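Local coordinates for phytase (Debaryomyces castellii, PDB 2GFI), which probably hydrolyses phytate (inositol hexakisphosphate), starting at the 3-phosphate, as an acid phosphatase of the histidine acid phosphatase family, at residues E119-P124 with A132-A137; R35-A40 with Y261-K266. All coordinates share one frame; numbering follows the deposited sequence.

Both contacts are buried, and both come close to H70, the predicted nucleophile, contact 2 lying also near D333, the predicted proton donor, yet they tie together different parts of the fold. Contact 1 is local, folding the loop back onto the first turn of helix 133-148; contact 2 brings the N-terminal loop 35-40 against helix 249-266 across more than two hundred residues. Polar chemistry dominates contact 1, where helix N-H groups meet the oxygens of T122. Contact 2 mixes one amide-to-carbonyl bond with aromatic and aliphatic packing. Their centres are about 13 Å apart, and they meet where T122 CG2 lies 3.9 Å from V265 CG2. Contact 1 is nested inside the loop closed by contact 2.

Contact 1. Residues E119-P124 with A132-A137; sequences EKETSP and AGTTDA
The loop 119-124 meets the N-terminal end of helix 133-148, T122 receiving the first N-H groups of that helix just after its N-cap residue A132, in the histidine acid phosphatase fold. From T122 CB, which lies 4.0 Å from A132 CA, the two branches part: CG2 heads for helix 249-266, while OG1 accepts a bond from G133 N at 3.0 Å and has a further weak bond to E72 O. With chi1 at 39°, OG1 sits between the backbone N and the carbonyl carbon, close enough to share G133 with the threonine's own carbonyl. T122 O accepts from T134 N at 3.1 Å, and takes a weak, bent bond from G133 N. E121, its chain bent at chi2, lays OE1 3.3 Å from G133 C; E121 also touches H70, the predicted nucleophile, and R167. S123 and P124 pack on T134, while S123 OG itself turns to K125 N and P124 additionally touches R145 of the second subunit. T134 lays CG2 3.5 Å from S123 CB, while its OG1 meets P124 CD at 3.2 Å.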
# COMPACT_ATOMS: atom_id res chain seq x y z
N GLU A 119 28.80 -4.03 -17.12
CA GLU A 119 29.37 -2.77 -16.65
C GLU A 119 28.42 -1.57 -16.91
O GLU A 119 28.67 -0.48 -16.43
CB GLU A 119 30.80 -2.49 -17.22
CG GLU A 119 31.87 -3.59 -17.00
CD GLU A 119 32.46 -3.65 -15.60
OE1 GLU A 119 32.06 -2.85 -14.74
OE2 GLU A 119 33.36 -4.54 -15.33
N LYS A 120 27.34 -1.79 -17.65
CA LYS A 120 26.51 -0.67 -18.12
C LYS A 120 25.31 -0.46 -17.22
O LYS A 120 24.79 -1.40 -16.61
CB LYS A 120 25.95 -0.95 -19.53
CG LYS A 120 26.97 -1.30 -20.62
CD LYS A 120 27.98 -0.22 -20.90
CE LYS A 120 28.67 -0.47 -22.26
NZ LYS A 120 29.67 -1.55 -22.09
N GLU A 121 24.84 0.78 -17.20
CA GLU A 121 23.55 1.09 -16.60
C GLU A 121 22.51 0.28 -17.32
O GLU A 121 22.57 0.12 -18.54
CB GLU A 121 23.24 2.59 -16.79
CG GLU A 121 24.05 3.51 -15.89
CD GLU A 121 23.68 3.26 -14.45
OE1 GLU A 121 22.61 3.73 -14.04
OE2 GLU A 121 24.47 2.57 -13.73
N THR A 122 21.53 -0.23 -16.58
CA THR A 122 20.30 -0.70 -17.24
C THR A 122 19.53 0.56 -17.63
O THR A 122 19.57 1.58 -16.92
CB THR A 122 19.50 -1.54 -16.28
OG1 THR A 122 19.59 -0.93 -14.97
CG2 THR A 122 20.13 -2.98 -16.12
N SER A 123 18.83 0.50 -18.74
CA SER A 123 18.11 1.65 -19.26
C SER A 123 16.96 1.09 -20.04
O SER A 123 16.95 -0.09 -20.30
CB SER A 123 19.01 2.44 -20.22
OG SER A 123 19.20 1.66 -21.39
N PRO A 124 15.97 1.91 -20.39
CA PRO A 124 14.89 1.51 -21.28
C PRO A 124 15.40 0.90 -22.58
O PRO A 124 14.70 0.17 -23.25
CB PRO A 124 14.20 2.84 -21.57
CG PRO A 124 14.34 3.59 -20.34
CD PRO A 124 15.75 3.28 -19.88
N ALA A 132 15.43 0.16 -14.02
CA ALA A 132 16.54 0.64 -14.82
C ALA A 132 17.26 1.78 -14.12
O ALA A 132 16.65 2.63 -13.48
CB ALA A 132 16.07 1.03 -16.21
N GLY A 133 18.58 1.74 -14.21
CA GLY A 133 19.46 2.67 -13.53
C GLY A 133 19.28 4.06 -14.09
O GLY A 133 19.37 5.04 -13.35
N THR A 134 19.00 4.16 -15.38
CA THR A 134 18.96 5.47 -16.00
C THR A 134 17.64 6.14 -15.62
O THR A 134 17.60 7.35 -15.42
CB THR A 134 19.08 5.40 -17.50
OG1 THR A 134 18.03 4.57 -18.01
CG2 THR A 134 20.38 4.74 -17.92
N THR A 135 16.58 5.35 -15.56
CA THR A 135 15.25 5.79 -15.13
C THR A 135 15.32 6.33 -13.71
O THR A 135 14.83 7.42 -13.42
CB THR A 135 14.28 4.62 -15.25
OG1 THR A 135 14.17 4.26 -16.63
CG2 THR A 135 12.89 5.01 -14.85
N ASP A 136 15.98 5.57 -12.85
CA ASP A 136 16.22 5.95 -11.48
C ASP A 136 16.94 7.29 -11.41
O ASP A 136 16.53 8.15 -10.63
CB ASP A 136 17.05 4.83 -10.87
CG ASP A 136 17.54 5.12 -9.47
OD1 ASP A 136 17.22 6.18 -8.92
OD2 ASP A 136 18.25 4.34 -8.83
N ALA A 137 18.01 7.48 -12.20
CA ALA A 137 18.77 8.72 -12.21
C ALA A 137 17.96 9.86 -12.77
O ALA A 137 17.94 10.93 -12.19
CB ALA A 137 20.12 8.55 -13.00

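Contact 2. Residues R35-A40 with Y261-K266; sequences RFLGGA and YELNVK
A40 meets Y261 and N264, one helical turn apart on helix 249-266, at the end of a type I' beta turn that runs from L37 to A40. The polar part is a single bond: N264 ND2 donates to A40 O at 2.7 Å, approaching close to the direction of the carbonyl bond (161°), with the oxygen tilted somewhat out of the amide plane. N264 CG stands anti to the carbonyl carbon (chi1 -72°), which carries the amide off the helix to the loop. A40 O also accepts from Q371 NE2, and N264 ND2 also donates to R73 O, so both ends of the bond are shared with other loops.

The aromatic part belongs to Y261. Its ring lies beneath A40 O, which stands 3.8 Å above the plane and is displaced toward the rim, while the methyl A40 CB packs 3.5 Å from Y261 CE2. Aliphatic contact is slighter, with L37 CD1 reaching L263 CD2 at 4.5 Å; L37 packs further on F280 of helix 277-295.

Within the turn A40 N bonds to L37 O; G39 O accepts from R69 NH1 of strand 59-69. The chemistry thus centres on one carbonyl oxygen, gripped by two side-chain amides beside Y261, whose side chain is about 6 Å from that of H70, which ties the N-terminal loop to the neighbourhood of the predicted active site.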
# COMPACT_ATOMS: atom_id res chain seq x y z
N ARG A 35 17.20 -4.98 0.67
CA ARG A 35 18.00 -4.65 1.84
C ARG A 35 18.97 -5.77 2.17
O ARG A 35 19.89 -5.56 2.95
CB ARG A 35 17.13 -4.19 3.06
CG ARG A 35 16.48 -2.81 2.81
CD ARG A 35 16.55 -1.73 3.94
NE ARG A 35 15.68 -0.56 3.62
CZ ARG A 35 14.33 -0.68 3.52
NH1 ARG A 35 13.76 -1.88 3.73
NH2 ARG A 35 13.53 0.37 3.24
N PHE A 36 18.79 -6.95 1.56
CA PHE A 36 19.66 -8.10 1.82
C PHE A 36 20.61 -8.40 0.69
O PHE A 36 21.40 -9.37 0.78
CB PHE A 36 18.84 -9.34 2.17
CG PHE A 36 17.85 -9.08 3.25
CD1 PHE A 36 18.28 -8.60 4.48
CD2 PHE A 36 16.50 -9.23 3.01
CE1 PHE A 36 17.38 -8.30 5.47
CE2 PHE A 36 15.58 -8.94 4.02
CZ PHE A 36 16.02 -8.46 5.24
N LEU A 37 20.53 -7.59 -0.37
CA LEU A 37 21.32 -7.87 -1.59
C LEU A 37 22.57 -7.02 -1.71
O LEU A 37 23.18 -6.97 -2.77
CB LEU A 37 20.46 -7.82 -2.85
CG LEU A 37 19.43 -8.95 -2.85
CD1 LEU A 37 18.44 -8.81 -4.01
CD2 LEU A 37 20.13 -10.28 -2.88
N GLY A 38 22.95 -6.37 -0.60
CA GLY A 38 24.28 -5.75 -0.50
C GLY A 38 24.53 -4.52 -1.36
O GLY A 38 25.67 -4.20 -1.64
N GLY A 39 23.47 -3.82 -1.78
CA GLY A 39 23.63 -2.67 -2.68
C GLY A 39 23.63 -3.03 -4.16
O GLY A 39 23.73 -2.15 -5.01
N ALA A 40 23.47 -4.30 -4.49
CA ALA A 40 23.52 -4.72 -5.89
C ALA A 40 22.18 -4.57 -6.56
O ALA A 40 22.10 -4.39 -7.79
CB ALA A 40 23.98 -6.19 -5.98
N TYR A 261 21.21 -8.90 -9.61
CA TYR A 261 21.35 -8.48 -10.99
C TYR A 261 20.25 -8.86 -11.94
O TYR A 261 19.91 -8.06 -12.78
CB TYR A 261 22.76 -8.77 -11.53
CG TYR A 261 23.66 -7.80 -10.86
CD1 TYR A 261 23.68 -6.48 -11.27
CD2 TYR A 261 24.40 -8.17 -9.75
CE1 TYR A 261 24.45 -5.55 -10.63
CE2 TYR A 261 25.20 -7.24 -9.10
CZ TYR A 261 25.21 -5.93 -9.56
OH TYR A 261 25.96 -4.98 -8.93
N GLU A 262 19.70 -10.07 -11.84
CA GLU A 262 18.59 -10.43 -12.70
C GLU A 262 17.35 -9.58 -12.39
O GLU A 262 16.57 -9.21 -13.30
CB GLU A 262 18.25 -11.91 -12.53
CG GLU A 262 17.24 -12.38 -13.56
CD GLU A 262 17.13 -13.89 -13.58
OE1 GLU A 262 16.97 -14.50 -12.50
OE2 GLU A 262 17.20 -14.47 -14.68
N LEU A 263 17.16 -9.30 -11.10
CA LEU A 263 16.16 -8.34 -10.68
C LEU A 263 16.38 -6.96 -11.36
O LEU A 263 15.47 -6.45 -12.01
CB LEU A 263 16.17 -8.23 -9.14
CG LEU A 263 15.21 -7.22 -8.47
CD1 LEU A 263 13.75 -7.53 -8.77
CD2 LEU A 263 15.45 -7.30 -6.96
N ASN A 264 17.59 -6.40 -11.25
CA ASN A 264 17.92 -5.16 -11.96
C ASN A 264 17.62 -5.27 -13.45
O ASN A 264 16.95 -4.42 -14.03
CB ASN A 264 19.42 -4.85 -11.84
CG ASN A 264 19.80 -4.40 -10.49
OD1 ASN A 264 18.95 -4.24 -9.62
ND2 ASN A 264 21.09 -4.19 -10.29
N VAL A 265 18.08 -6.35 -14.05
CA VAL A 265 18.00 -6.46 -15.50
C VAL A 265 16.61 -6.77 -16.03
O VAL A 265 16.18 -6.18 -17.02
CB VAL A 265 19.06 -7.46 -16.03
CG1 VAL A 265 18.80 -7.77 -17.52
CG2 VAL A 265 20.46 -6.89 -15.80
N LYS A 266 15.94 -7.72 -15.39
CA LYS A 266 14.68 -8.28 -15.88
C LYS A 266 13.47 -7.73 -15.13
O LYS A 266 12.34 -7.79 -15.64
CB LYS A 266 14.69 -9.80 -15.70
CG LYS A 266 15.85 -10.52 -16.40
CD LYS A 266 15.78 -10.42 -17.93
CE LYS A 266 14.61 -11.22 -18.50
NZ LYS A 266 14.83 -11.28 -19.99